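Local coordinates for protein Tp0751 (Treponema pallidum, PDB 5JK2) that probably acts as an adhesin of the syphilis spirochaete, using a non-canonical lipocalin barrel to mediate attachment to extracellular matrix components and interactions with host cells, at residues R31-L34 with W35-T39. The protein carries 1 engineered substitution. Residues are numbered along the deposited sequence; the frame is centred on the assembly and turned at random.
Sequences RIAL and WNRAT
L34 and R37 meet side chain to side chain on one flank of helix 26-39, crossing at a slant. The leucine methyl CD1 is modelled 3.1 Å from R37 NH2, closer than a carbon-nitrogen contact should be, so the exact spacing is doubtful; the contact is van der Waals, not polar. L34 CA lies over one face of the guanidinium, towards its rim. R37 reaches back along the helix because CG stands anti to its carbonyl carbon (chi1 -60°) and the chain then bends at chi2 and chi3; on the way CG passes A33 O at 3.4 Å. Its NE is hydrogen-bonded to Q43 OE1, which ties the arginine to the chain beyond the helix.

Three backbone bonds across the junction run i to i+4. W35 N reaches R31 O at 2.7 Å. N36 N to I32 O follows at 2.9 Å, and R37 N to A33 O is longer, 3.2 Å. R37 N also makes a weak bond to L34 O. This helix precedes the eight-stranded antiparallel barrel of the lipocalin-like fold. R31 NH1 fastens it to the linker that leads into the barrel, through L49 O, and to the loop between strands 115-122 and 127-135, through H125 O; L34 and W35 both touch L49.

W35 makes the aromatic contacts. I32 O lies at the indole edge near the ring plane. T39 CG2 sits over one indole face, 3.1 Å above the plane and offset towards the rim. The threonine is held by its hydroxyl, OG1 donating to N36 O at 2.5 Å.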
ATOM      1  N   ARG A  31       1.659  13.853   9.650  1.00 53.29           N
ATOM      2  CA  ARG A  31       0.889  12.945   8.816  1.00 44.16           C
ATOM      3  C   ARG A  31      -0.497  13.522   8.558  1.00 44.18           C
ATOM      4  O   ARG A  31      -1.027  13.416   7.453  1.00 48.18           O
ATOM      5  CB  ARG A  31       0.780  11.570   9.474  1.00 48.65           C
ATOM      6  CG  ARG A  31       2.119  10.876   9.665  1.00 56.22           C
ATOM      7  CD  ARG A  31       1.950   9.423  10.071  1.00 52.15           C
ATOM      8  NE  ARG A  31       1.238   8.658   9.050  1.00 41.93           N
ATOM      9  CZ  ARG A  31       1.777   8.250   7.906  1.00 39.73           C
ATOM     10  NH1 ARG A  31       1.046   7.562   7.041  1.00 43.49           N
ATOM     11  NH2 ARG A  31       3.042   8.535   7.619  1.00 40.74           N
ATOM     12  N   ILE A  32      -1.079  14.139   9.580  1.00 44.68           N
ATOM     13  CA  ILE A  32      -2.387  14.762   9.441  1.00 44.72           C
ATOM     14  C   ILE A  32      -2.274  16.011   8.575  1.00 45.39           C
ATOM     15  O   ILE A  32      -3.174  16.322   7.797  1.00 53.84           O
ATOM     16  CB  ILE A  32      -2.988  15.139  10.802  1.00 49.21           C
ATOM     17  CG1 ILE A  32      -3.076  13.908  11.710  1.00 53.07           C
ATOM     18  CG2 ILE A  32      -4.371  15.748  10.612  1.00 51.54           C
ATOM     19  CD1 ILE A  32      -3.296  14.237  13.171  1.00 52.83           C
ATOM     20  N   ALA A  33      -1.167  16.730   8.730  1.00 44.27           N
ATOM     21  CA  ALA A  33      -0.884  17.894   7.900  1.00 43.77           C
ATOM     22  C   ALA A  33      -0.732  17.454   6.450  1.00 49.85           C
ATOM     23  O   ALA A  33      -1.368  18.004   5.549  1.00 52.67           O
ATOM     24  CB  ALA A  33       0.372  18.598   8.377  1.00 46.76           C
ATOM     25  N   LEU A  34       0.115  16.452   6.245  1.00 51.83           N
ATOM     26  CA  LEU A  34       0.342  15.867   4.930  1.00 51.89           C
ATOM     27  C   LEU A  34      -0.970  15.344   4.352  1.00 47.26           C
ATOM     28  O   LEU A  34      -1.238  15.482   3.157  1.00 48.43           O
ATOM     29  CB  LEU A  34       1.370  14.738   5.035  1.00 57.24           C
ATOM     30  CG  LEU A  34       2.116  14.273   3.784  1.00 65.60           C
ATOM     31  CD1 LEU A  34       2.965  15.402   3.217  1.00 66.22           C
ATOM     32  CD2 LEU A  34       2.973  13.065   4.130  1.00 57.57           C
ATOM     33  N   TRP A  35      -1.779  14.743   5.217  1.00 46.17           N
ATOM     34  CA  TRP A  35      -3.084  14.215   4.837  1.00 43.04           C
ATOM     35  C   TRP A  35      -3.999  15.317   4.322  1.00 44.61           C
ATOM     36  O   TRP A  35      -4.654  15.162   3.291  1.00 44.93           O
ATOM     37  CB  TRP A  35      -3.732  13.505   6.029  1.00 44.46           C
ATOM     38  CG  TRP A  35      -5.200  13.248   5.872  1.00 43.50           C
ATOM     39  CD1 TRP A  35      -6.216  13.859   6.548  1.00 39.36           C
ATOM     40  CD2 TRP A  35      -5.819  12.309   4.984  1.00 43.69           C
ATOM     41  NE1 TRP A  35      -7.427  13.359   6.136  1.00 39.73           N
ATOM     42  CE2 TRP A  35      -7.210  12.407   5.176  1.00 41.27           C
ATOM     43  CE3 TRP A  35      -5.330  11.396   4.045  1.00 41.46           C
ATOM     44  CZ2 TRP A  35      -8.118  11.626   4.464  1.00 49.83           C
ATOM     45  CZ3 TRP A  35      -6.234  10.623   3.339  1.00 38.82           C
ATOM     46  CH2 TRP A  35      -7.612  10.742   3.552  1.00 47.27           C
ATOM     47  N   ASN A  36      -4.032  16.431   5.044  1.00 45.98           N
ATOM     48  CA  ASN A  36      -4.871  17.562   4.674  1.00 43.41           C
ATOM     49  C   ASN A  36      -4.525  18.098   3.290  1.00 48.86           C
ATOM     50  O   ASN A  36      -5.405  18.537   2.550  1.00 53.99           O
ATOM     51  CB  ASN A  36      -4.737  18.678   5.710  1.00 45.35           C
ATOM     52  CG  ASN A  36      -5.769  19.774   5.522  1.00 55.20           C
ATOM     53  OD1 ASN A  36      -6.832  19.754   6.144  1.00 54.32           O
ATOM     54  ND2 ASN A  36      -5.461  20.738   4.662  1.00 59.73           N
ATOM     55  N   ARG A  37      -3.243  18.055   2.941  1.00 55.33           N
ATOM     56  CA  ARG A  37      -2.793  18.536   1.638  1.00 59.40           C
ATOM     57  C   ARG A  37      -3.246  17.603   0.516  1.00 56.98           C
ATOM     58  O   ARG A  37      -3.195  17.962  -0.660  1.00 57.04           O
ATOM     59  CB  ARG A  37      -1.268  18.686   1.614  1.00 54.68           C
ATOM     60  CG  ARG A  37      -0.733  19.660   2.656  1.00 66.37           C
ATOM     61  CD  ARG A  37       0.507  20.408   2.177  1.00 71.92           C
ATOM     62  NE  ARG A  37       1.696  19.561   2.121  1.00 67.87           N
ATOM     63  CZ  ARG A  37       2.426  19.220   3.180  1.00 63.70           C
ATOM     64  NH1 ARG A  37       2.085  19.636   4.393  1.00 62.16           N
ATOM     65  NH2 ARG A  37       3.494  18.451   3.028  1.00 73.31           N
ATOM     66  N   ALA A  38      -3.695  16.408   0.890  1.00 58.54           N
ATOM     67  CA  ALA A  38      -4.122  15.405  -0.078  1.00 56.72           C
ATOM     68  C   ALA A  38      -5.643  15.276  -0.115  1.00 62.14           C
ATOM     69  O   ALA A  38      -6.207  14.846  -1.121  1.00 62.65           O
ATOM     70  CB  ALA A  38      -3.489  14.065   0.246  1.00 56.03           C
ATOM     71  N   THR A  39      -6.298  15.646   0.982  1.00 60.03           N
ATOM     72  CA  THR A  39      -7.756  15.579   1.069  1.00 60.44           C
ATOM     73  C   THR A  39      -8.420  16.349  -0.062  1.00 68.57           C
ATOM     74  O   THR A  39      -8.991  15.755  -0.977  1.00 73.04           O
ATOM     75  CB  THR A  39      -8.272  16.137   2.405  1.00 56.61           C
ATOM     76  OG1 THR A  39      -7.652  17.401   2.674  1.00 57.06           O
ATOM     77  CG2 THR A  39      -7.974  15.173   3.540  1.00 55.16           C
TER